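Local coordinates for phage tail sheath protein (Desulfitobacterium hafniense, PDB 3HXL) that probably assembles into the contractile sheath around the tail tube of a phage or phage-like particle, at residues Leu63-Ser66 with Ile67-Gln71; Ala182-Asn185 with Gln186-Ile189; Gly352-Asn355 with Asp356-Ile360; Leu378-Ser381 with Glu382-Tyr386. All coordinates share one frame; numbering follows the deposited sequence.

Contact 1. Residues Leu63-Ser66 with Ile67-Gln71; sequences LGYS and IMDAQ
The Tyr65 ring meets Gln71 over one face and the carboxylate of Asp69 at its edge. Gln71 CB stands 4.0 Å from the centroid of the Tyr65 ring and 2° off its normal, a CH-pi contact over the ring centre. The bent Gln71 chain then brings NE2 to 3.2 Å from Tyr65 CE1. Asp69 OD2 is in the plane of the Tyr65 ring, 3.7 Å from CD1, with the carboxylate turned 78° against it. The same oxygen accepts a nearly straight bond from Ser66 N (2.7 Å to Asp69 OD2, 168°), on its anti side but tilted out of the carboxylate plane. In return Asp69 N reaches Ser66 O at 2.9 Å, from above the carbonyl plane. This second bond closes a type I beta turn from Ser66 to Asp69, braced by backbone and side chain alike. The turn lies in the loop between helix 60-63 and helix 73-78, within the region matching the Gp18 domain III N-terminal family. Ser66 OG, anti to its own N, receives a weak bond from Met68 N at 3.4 Å. Outside the turn, Tyr65 packs on Ser43, Leu72 and Arg113, and Arg113 NH2 bonds to Gly64 O.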
loop_
_atom_site.group_PDB
_atom_site.type_symbol
_atom_site.label_atom_id
_atom_site.label_comp_id
_atom_site.label_asym_id
_atom_site.label_seq_id
_atom_site.Cartn_x
_atom_site.Cartn_y
_atom_site.Cartn_z
ATOM N N LEU A 63 5.395 -15.419 -1.057
ATOM C CA LEU A 63 6.646 -14.830 -0.595
ATOM C C LEU A 63 7.703 -15.751 -0.015
ATOM O O LEU A 63 8.780 -15.289 0.359
ATOM C CB LEU A 63 6.332 -13.725 0.404
ATOM C CG LEU A 63 5.343 -12.698 -0.146
ATOM C CD1 LEU A 63 5.146 -11.627 0.898
ATOM C CD2 LEU A 63 5.859 -12.092 -1.457
ATOM N N GLY A 64 7.397 -17.040 0.076
ATOM C CA GLY A 64 8.360 -17.999 0.594
ATOM C C GLY A 64 8.695 -17.873 2.068
ATOM O O GLY A 64 9.573 -18.571 2.572
ATOM N N TYR A 65 7.993 -16.986 2.765
ATOM C CA TYR A 65 8.216 -16.769 4.187
ATOM C C TYR A 65 6.873 -16.698 4.893
ATOM O O TYR A 65 5.834 -16.540 4.253
ATOM C CB TYR A 65 8.963 -15.453 4.410
ATOM C CG TYR A 65 10.438 -15.493 4.101
ATOM C CD1 TYR A 65 11.338 -16.088 4.987
ATOM C CD2 TYR A 65 10.944 -14.898 2.949
ATOM C CE1 TYR A 65 12.705 -16.080 4.735
ATOM C CE2 TYR A 65 12.309 -14.884 2.687
ATOM C CZ TYR A 65 13.182 -15.472 3.584
ATOM O OH TYR A 65 14.531 -15.431 3.336
ATOM N N SER A 66 6.900 -16.823 6.215
ATOM C CA SER A 66 5.683 -16.741 7.017
ATOM C C SER A 66 5.462 -15.267 7.354
ATOM O O SER A 66 6.415 -14.496 7.401
ATOM C CB SER A 66 5.847 -17.543 8.311
ATOM O OG SER A 66 4.771 -17.285 9.196
ATOM N N ILE A 67 4.212 -14.882 7.586
ATOM C CA ILE A 67 3.891 -13.501 7.921
ATOM C C ILE A 67 4.649 -13.069 9.173
ATOM O O ILE A 67 4.855 -11.878 9.407
ATOM C CB ILE A 67 2.366 -13.321 8.153
ATOM C CG1 ILE A 67 2.021 -11.842 8.335
ATOM C CG2 ILE A 67 1.918 -14.121 9.361
ATOM C CD1 ILE A 67 2.116 -11.018 7.063
HETATM N N MSE A 68 5.091 -14.034 9.968
HETATM C CA MSE A 68 5.813 -13.703 11.185
HETATM C C MSE A 68 7.315 -13.759 11.083
HETATM O O MSE A 68 8.013 -13.377 12.022
HETATM C CB MSE A 68 5.345 -14.590 12.322
HETATM C CG MSE A 68 3.977 -14.205 12.798
HETATM SE SE MSE A 68 3.201 -15.644 13.714
HETATM C CE MSE A 68 2.844 -16.748 12.168
ATOM N N ASP A 69 7.827 -14.249 9.963
ATOM C CA ASP A 69 9.268 -14.280 9.802
ATOM C C ASP A 69 9.708 -12.816 9.706
ATOM O O ASP A 69 9.070 -12.011 9.024
ATOM C CB ASP A 69 9.671 -15.048 8.537
ATOM C CG ASP A 69 9.527 -16.562 8.693
ATOM O OD1 ASP A 69 9.880 -17.094 9.764
ATOM O OD2 ASP A 69 9.078 -17.222 7.734
ATOM N N ALA A 70 10.784 -12.483 10.410
ATOM C CA ALA A 70 11.331 -11.130 10.435
ATOM C C ALA A 70 11.465 -10.527 9.047
ATOM O O ALA A 70 11.346 -9.313 8.872
ATOM C CB ALA A 70 12.695 -11.138 11.122
ATOM N N GLN A 71 11.716 -11.377 8.058
ATOM C CA GLN A 71 11.873 -10.905 6.690
ATOM C C GLN A 71 10.631 -10.216 6.130
ATOM O O GLN A 71 10.742 -9.392 5.229
ATOM C CB GLN A 71 12.271 -12.059 5.760
ATOM C CG GLN A 71 13.689 -12.567 5.972
ATOM C CD GLN A 71 13.758 -13.727 6.942
ATOM O OE1 GLN A 71 12.936 -13.845 7.850
ATOM N NE2 GLN A 71 14.754 -14.588 6.760
#

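Contact 2. Residues Ala182-Asn185 with Gln186-Ile189; sequences AVTN and QAYI
Thr184 is bonded to the start of the helix through both its carbonyl and its hydroxyl. The shortest bond runs from Ala187 N to Thr184 O, at 2.8 Å. Thr184 OG1 accepts from Gln186 N at 3.3 Å and 166°, a longer but straighter bond that makes Thr184 the N-cap of the helix. The torsion explains it: with OG1 opposite the backbone N (chi1 173°), the hydroxyl is placed to accept from a first-turn amide, which has no preceding carbonyl within the helix to bind. One residue on, Tyr188 N reaches Asn185 O at 3.1 Å with a more bent angle of 138°. Both carbonyls are approached from above their planes, in keeping with bonds that span three residues instead of four.

Around these bonds the side chains pack. Thr184 and Gln186 lie side by side, pointing the same way, with OG1 of Thr184 3.6 Å from Gln186 CB. On another side of the turn, Val183 CG2 meets the methyl of Ala187, CB, at 3.6 Å, joining the residue before the cap to the buried side of the helix. Asn185 O lies in the plane of the Tyr188 ring, at its edge.

At this start of helix 185-195, Val183 touches Ile41 and Leu90, and Tyr188 touches Leu90 as well as Leu212 and Phe216 of helix 210-227.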
loop_
_atom_site.group_PDB
_atom_site.type_symbol
_atom_site.label_atom_id
_atom_site.label_comp_id
_atom_site.label_asym_id
_atom_site.label_seq_id
_atom_site.Cartn_x
_atom_site.Cartn_y
_atom_site.Cartn_z
ATOM N N ALA A 182 22.072 -6.082 -5.339
ATOM C CA ALA A 182 21.904 -4.660 -5.078
ATOM C C ALA A 182 20.838 -4.084 -5.998
ATOM O O ALA A 182 20.816 -4.364 -7.195
ATOM C CB ALA A 182 23.223 -3.932 -5.290
ATOM N N VAL A 183 19.956 -3.272 -5.435
ATOM C CA VAL A 183 18.893 -2.672 -6.221
ATOM C C VAL A 183 19.324 -1.324 -6.785
ATOM O O VAL A 183 20.078 -0.585 -6.153
ATOM C CB VAL A 183 17.629 -2.472 -5.367
ATOM C CG1 VAL A 183 17.898 -1.452 -4.274
ATOM C CG2 VAL A 183 16.473 -2.037 -6.243
ATOM N N THR A 184 18.838 -1.016 -7.982
ATOM C CA THR A 184 19.146 0.248 -8.641
ATOM C C THR A 184 17.984 1.207 -8.412
ATOM O O THR A 184 16.830 0.784 -8.359
ATOM C CB THR A 184 19.334 0.053 -10.161
ATOM O OG1 THR A 184 19.471 1.331 -10.797
ATOM C CG2 THR A 184 18.141 -0.684 -10.759
ATOM N N ASN A 185 18.281 2.493 -8.270
ATOM C CA ASN A 185 17.221 3.473 -8.049
ATOM C C ASN A 185 16.221 3.469 -9.204
ATOM O O ASN A 185 15.083 3.918 -9.054
ATOM C CB ASN A 185 17.817 4.873 -7.840
ATOM C CG ASN A 185 18.209 5.128 -6.388
ATOM O OD1 ASN A 185 18.753 6.181 -6.049
ATOM N ND2 ASN A 185 17.924 4.158 -5.522
ATOM N N GLN A 186 16.646 2.936 -10.345
ATOM C CA GLN A 186 15.790 2.853 -11.522
ATOM C C GLN A 186 14.662 1.853 -11.264
ATOM O O GLN A 186 13.589 1.935 -11.864
ATOM C CB GLN A 186 16.623 2.421 -12.732
ATOM C CG GLN A 186 15.857 2.233 -14.038
ATOM C CD GLN A 186 15.117 3.478 -14.494
ATOM O OE1 GLN A 186 15.468 4.600 -14.128
ATOM N NE2 GLN A 186 14.095 3.282 -15.316
ATOM N N ALA A 187 14.909 0.906 -10.363
ATOM C CA ALA A 187 13.901 -0.093 -10.024
ATOM C C ALA A 187 12.685 0.609 -9.418
ATOM O O ALA A 187 11.553 0.148 -9.564
ATOM C CB ALA A 187 14.474 -1.102 -9.034
ATOM N N TYR A 188 12.929 1.721 -8.731
ATOM C CA TYR A 188 11.846 2.483 -8.118
ATOM C C TYR A 188 11.039 3.224 -9.172
ATOM O O TYR A 188 9.876 3.568 -8.956
ATOM C CB TYR A 188 12.389 3.471 -7.090
ATOM C CG TYR A 188 12.814 2.816 -5.799
ATOM C CD1 TYR A 188 14.096 2.282 -5.651
ATOM C CD2 TYR A 188 11.931 2.716 -4.725
ATOM C CE1 TYR A 188 14.487 1.668 -4.463
ATOM C CE2 TYR A 188 12.310 2.101 -3.534
ATOM C CZ TYR A 188 13.586 1.583 -3.409
ATOM O OH TYR A 188 13.967 0.988 -2.234
ATOM N N ILE A 189 11.661 3.476 -10.318
ATOM C CA ILE A 189 10.971 4.149 -11.400
ATOM C C ILE A 189 10.008 3.150 -12.020
ATOM O O ILE A 189 8.887 3.496 -12.379
ATOM C CB ILE A 189 11.967 4.658 -12.476
ATOM C CG1 ILE A 189 12.867 5.740 -11.879
ATOM C CG2 ILE A 189 11.207 5.194 -13.679
ATOM C CD1 ILE A 189 12.105 6.946 -11.319
#

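Contact 3. Residues Gly352-Asn355 with Asp356-Ile360; sequences GINN and DFVRI
Ile353 and Phe357, one helical turn apart, lie side by side and point the same way, yet they meet branch to face. The methyl CG2 of Ile353 sits 3.9 Å from the centroid of the Phe357 ring and 12° off the ring normal, a CH-pi contact over the centre of one face. With CG1 opposite the carbonyl carbon (chi1 -72°), Ile353 turns its CG2 branch onto the ring and leaves CG1 to run elsewhere. The ring of Phe357 has further aromatic company in Phe361 and, edge-to-face, in Tyr386 of helix 373-392; Ile353 also packs on that helix, through Tyr386 and Leu390.

Asn354 and Val358 repeat the side-by-side pairing, more loosely: Asn354 ND2 is 4.1 Å from Val358 CG2, and is hydrogen-bonded to Gly228 O. Beneath them Val358 N binds Asn354 O at 2.9 Å in an almost straight line, a regular alpha-helical bond, like the one from Phe357 N to Ile353 O, also 2.9 Å.

Asp356 and Arg359 form a salt bridge three residues apart. Arg359 bends at chi3 so that NH2 comes back to Asp356 OD1 at 3.2 Å, meeting that oxygen from above the carboxylate plane, 59° out of it. Asp356 OD2 and Tyr386 OH share a hydrogen bond. Both oxygens of a buried carboxylate are thus engaged, one by a cationic group and the other by a phenol, which is consistent with an ionised Asp356 and probably limits its rotation while linking the two helices.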
loop_
_atom_site.group_PDB
_atom_site.type_symbol
_atom_site.label_atom_id
_atom_site.label_comp_id
_atom_site.label_asym_id
_atom_site.label_seq_id
_atom_site.Cartn_x
_atom_site.Cartn_y
_atom_site.Cartn_z
ATOM N N GLY A 352 -11.743 12.178 -1.085
ATOM C CA GLY A 352 -12.938 11.373 -1.288
ATOM C C GLY A 352 -13.905 12.080 -2.218
ATOM O O GLY A 352 -14.495 11.467 -3.113
ATOM N N ILE A 353 -14.076 13.380 -2.002
ATOM C CA ILE A 353 -14.966 14.174 -2.840
ATOM C C ILE A 353 -14.445 14.137 -4.268
ATOM O O ILE A 353 -15.201 13.917 -5.217
ATOM C CB ILE A 353 -15.024 15.634 -2.359
ATOM C CG1 ILE A 353 -15.810 15.713 -1.046
ATOM C CG2 ILE A 353 -15.663 16.519 -3.426
ATOM C CD1 ILE A 353 -15.835 17.099 -0.431
ATOM N N ASN A 354 -13.142 14.349 -4.414
ATOM C CA ASN A 354 -12.521 14.335 -5.734
ATOM C C ASN A 354 -12.695 12.992 -6.428
ATOM O O ASN A 354 -13.341 12.898 -7.467
ATOM C CB ASN A 354 -11.026 14.618 -5.632
ATOM C CG ASN A 354 -10.358 14.659 -6.993
ATOM O OD1 ASN A 354 -10.255 15.714 -7.612
ATOM N ND2 ASN A 354 -9.928 13.499 -7.475
ATOM N N ASN A 355 -12.097 11.956 -5.845
ATOM C CA ASN A 355 -12.156 10.615 -6.411
ATOM C C ASN A 355 -13.579 10.123 -6.653
ATOM O O ASN A 355 -13.873 9.585 -7.721
ATOM C CB ASN A 355 -11.403 9.636 -5.512
ATOM C CG ASN A 355 -9.905 9.901 -5.491
ATOM O OD1 ASN A 355 -9.185 9.400 -4.618
ATOM N ND2 ASN A 355 -9.424 10.681 -6.457
ATOM N N ASP A 356 -14.462 10.295 -5.675
ATOM C CA ASP A 356 -15.840 9.852 -5.850
ATOM C C ASP A 356 -16.518 10.599 -6.994
ATOM O O ASP A 356 -17.103 9.979 -7.883
ATOM C CB ASP A 356 -16.642 10.025 -4.555
ATOM C CG ASP A 356 -16.140 9.125 -3.433
ATOM O OD1 ASP A 356 -15.537 8.074 -3.735
ATOM O OD2 ASP A 356 -16.360 9.463 -2.251
ATOM N N PHE A 357 -16.442 11.927 -6.980
ATOM C CA PHE A 357 -17.051 12.724 -8.039
ATOM C C PHE A 357 -16.578 12.270 -9.413
ATOM O O PHE A 357 -17.391 12.010 -10.302
ATOM C CB PHE A 357 -16.717 14.207 -7.855
ATOM C CG PHE A 357 -17.638 14.925 -6.903
ATOM C CD1 PHE A 357 -18.420 14.214 -5.991
ATOM C CD2 PHE A 357 -17.698 16.311 -6.895
ATOM C CE1 PHE A 357 -19.245 14.879 -5.090
ATOM C CE2 PHE A 357 -18.517 16.987 -5.998
ATOM C CZ PHE A 357 -19.294 16.266 -5.092
ATOM N N VAL A 358 -15.261 12.189 -9.590
ATOM C CA VAL A 358 -14.693 11.762 -10.861
ATOM C C VAL A 358 -15.300 10.426 -11.286
ATOM O O VAL A 358 -15.607 10.220 -12.460
ATOM C CB VAL A 358 -13.154 11.606 -10.772
ATOM C CG1 VAL A 358 -12.623 10.955 -12.045
ATOM C CG2 VAL A 358 -12.503 12.970 -10.583
ATOM N N ARG A 359 -15.486 9.532 -10.321
ATOM C CA ARG A 359 -16.049 8.214 -10.590
ATOM C C ARG A 359 -17.542 8.279 -10.926
ATOM O O ARG A 359 -17.991 7.681 -11.905
ATOM C CB ARG A 359 -15.813 7.298 -9.382
ATOM C CG ARG A 359 -16.415 5.908 -9.499
ATOM C CD ARG A 359 -15.909 5.004 -8.378
ATOM N NE ARG A 359 -16.201 5.544 -7.053
ATOM C CZ ARG A 359 -17.421 5.634 -6.533
ATOM N NH1 ARG A 359 -18.471 5.215 -7.227
ATOM N NH2 ARG A 359 -17.591 6.144 -5.321
ATOM N N ILE A 360 -18.300 9.016 -10.123
ATOM C CA ILE A 360 -19.738 9.153 -10.333
ATOM C C ILE A 360 -20.088 9.830 -11.653
ATOM O O ILE A 360 -20.978 9.379 -12.373
ATOM C CB ILE A 360 -20.389 9.963 -9.195
ATOM C CG1 ILE A 360 -20.101 9.291 -7.853
ATOM C CG2 ILE A 360 -21.886 10.090 -9.427
ATOM C CD1 ILE A 360 -20.501 7.833 -7.801
#

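Contact 4. Residues Leu378-Ser381 with Glu382-Tyr386; sequences LLKS and ECINY
Ser381 O accepts twice, from the backbone of Asn385 and from a water. Asn385 N donates to Ser381 O at 3.0 Å and 165°, and water 1 donates to the same oxygen at 3.1 Å. That water spends its other proton on Asn385 OD1, 2.7 Å away, so it bridges a main-chain carbonyl and a side-chain amide one turn later. Asn385 can take part because its CG stands opposite the carbonyl carbon (chi1 -66°), which folds the amide back along the helix towards Ser381.

The preceding carbonyls are satisfied in ordinary alpha-helical fashion. Glu382 N bonds to Leu378 O at 3.1 Å, Cys383 N to Leu379 O at 3.1 Å and Ile384 N to Lys380 O at 3.0 Å. Leu378 O has a second, weak bond from Tyr365 OH, and Asn385 O receives Thr389 OG1.

On the buried side the meeting is apolar: Leu379 CD2 touches Cys383 SG at 3.5 Å. The long extended chain of Lys380 runs past Ile384, CG to CG1 at 4.4 Å, and both reach Leu405 of strand 405-408.

Polar groups and a water on one side, with Leu379 and Cys383 a turn apart on Phe361 of helix 344-364, are consistent with helix 373-392 being an amphipathic helix of the tail sheath C-terminal domain.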
loop_
_atom_site.group_PDB
_atom_site.type_symbol
_atom_site.label_atom_id
_atom_site.label_comp_id
_atom_site.label_asym_id
_atom_site.label_seq_id
_atom_site.Cartn_x
_atom_site.Cartn_y
_atom_site.Cartn_z
ATOM N N LEU A 378 -30.199 17.503 -12.262
ATOM C CA LEU A 378 -30.000 16.121 -11.844
ATOM C C LEU A 378 -28.620 15.914 -11.228
ATOM O O LEU A 378 -28.468 15.181 -10.247
ATOM C CB LEU A 378 -30.185 15.183 -13.039
ATOM C CG LEU A 378 -30.195 13.683 -12.737
ATOM C CD1 LEU A 378 -31.256 13.359 -11.691
ATOM C CD2 LEU A 378 -30.459 12.923 -14.022
ATOM N N LEU A 379 -27.620 16.561 -11.812
ATOM C CA LEU A 379 -26.254 16.459 -11.323
ATOM C C LEU A 379 -26.188 17.111 -9.943
ATOM O O LEU A 379 -25.538 16.604 -9.026
ATOM C CB LEU A 379 -25.309 17.175 -12.287
ATOM C CG LEU A 379 -23.887 16.627 -12.397
ATOM C CD1 LEU A 379 -23.130 17.412 -13.456
ATOM C CD2 LEU A 379 -23.190 16.720 -11.054
ATOM N N LYS A 380 -26.873 18.240 -9.809
ATOM C CA LYS A 380 -26.917 18.978 -8.556
ATOM C C LYS A 380 -27.541 18.129 -7.455
ATOM O O LYS A 380 -27.062 18.108 -6.318
ATOM C CB LYS A 380 -27.727 20.264 -8.741
ATOM C CG LYS A 380 -27.891 21.099 -7.481
ATOM C CD LYS A 380 -28.650 22.381 -7.783
ATOM C CE LYS A 380 -28.765 23.265 -6.556
ATOM N NZ LYS A 380 -29.456 24.545 -6.867
ATOM N N SER A 381 -28.616 17.428 -7.801
ATOM C CA SER A 381 -29.316 16.574 -6.848
ATOM C C SER A 381 -28.429 15.429 -6.373
ATOM O O SER A 381 -28.418 15.092 -5.188
ATOM C CB SER A 381 -30.586 16.003 -7.486
ATOM O OG SER A 381 -31.204 15.054 -6.628
ATOM N N GLU A 382 -27.685 14.828 -7.294
ATOM C CA GLU A 382 -26.818 13.720 -6.926
ATOM C C GLU A 382 -25.671 14.171 -6.025
ATOM O O GLU A 382 -25.240 13.427 -5.144
ATOM C CB GLU A 382 -26.276 13.030 -8.180
ATOM C CG GLU A 382 -27.362 12.352 -9.006
ATOM C CD GLU A 382 -28.156 11.324 -8.209
ATOM O OE1 GLU A 382 -27.570 10.290 -7.818
ATOM O OE2 GLU A 382 -29.362 11.555 -7.969
ATOM N N CYS A 383 -25.186 15.389 -6.237
ATOM C CA CYS A 383 -24.099 15.909 -5.418
ATOM C C CYS A 383 -24.603 16.253 -4.024
ATOM O O CYS A 383 -23.924 16.006 -3.027
ATOM C CB CYS A 383 -23.479 17.137 -6.083
ATOM S SG CYS A 383 -22.594 16.717 -7.603
ATOM N N ILE A 384 -25.799 16.827 -3.959
ATOM C CA ILE A 384 -26.390 17.178 -2.680
ATOM C C ILE A 384 -26.555 15.907 -1.863
ATOM O O ILE A 384 -26.195 15.862 -0.687
ATOM C CB ILE A 384 -27.761 17.846 -2.871
ATOM C CG1 ILE A 384 -27.573 19.212 -3.532
ATOM C CG2 ILE A 384 -28.473 17.990 -1.535
ATOM C CD1 ILE A 384 -26.771 20.184 -2.707
ATOM N N ASN A 385 -27.093 14.866 -2.488
ATOM C CA ASN A 385 -27.282 13.605 -1.786
ATOM C C ASN A 385 -25.947 13.073 -1.294
ATOM O O ASN A 385 -25.859 12.520 -0.197
ATOM C CB ASN A 385 -27.945 12.578 -2.696
ATOM C CG ASN A 385 -29.363 12.963 -3.054
ATOM O OD1 ASN A 385 -30.112 13.457 -2.207
ATOM N ND2 ASN A 385 -29.746 12.734 -4.303
ATOM N N TYR A 386 -24.911 13.246 -2.109
ATOM C CA TYR A 386 -23.577 12.787 -1.743
ATOM C C TYR A 386 -23.085 13.561 -0.525
ATOM O O TYR A 386 -22.589 12.975 0.437
ATOM C CB TYR A 386 -22.597 13.003 -2.900
ATOM C CG TYR A 386 -21.164 12.660 -2.548
ATOM C CD1 TYR A 386 -20.672 11.364 -2.710
ATOM C CD2 TYR A 386 -20.310 13.625 -2.014
ATOM C CE1 TYR A 386 -19.365 11.039 -2.347
ATOM C CE2 TYR A 386 -19.005 13.312 -1.647
ATOM C CZ TYR A 386 -18.539 12.023 -1.813
ATOM O OH TYR A 386 -17.249 11.713 -1.436
HETATM O O HOH W 1 -30.896 15.736 -3.515
#

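From the N terminus, the four contacts come in series; none nests within or crosses another, and each is local, closing no long loop: a loop turn, a helix start and two helix interiors. Contact 1 shapes the loop joining helix 60-63 to helix 73-78. Contact 2 starts helix 185-195 after the chain leaves strand 170-174; its centre is about 23 Å from that of contact 1, without touching it. Contacts 3 and 4 lie on successive helices, 344-364 and 373-392, with centres about 12 Å apart. These two touch through residues of both helices, joining the pair on the opposite side of the chain's centre from contact 1.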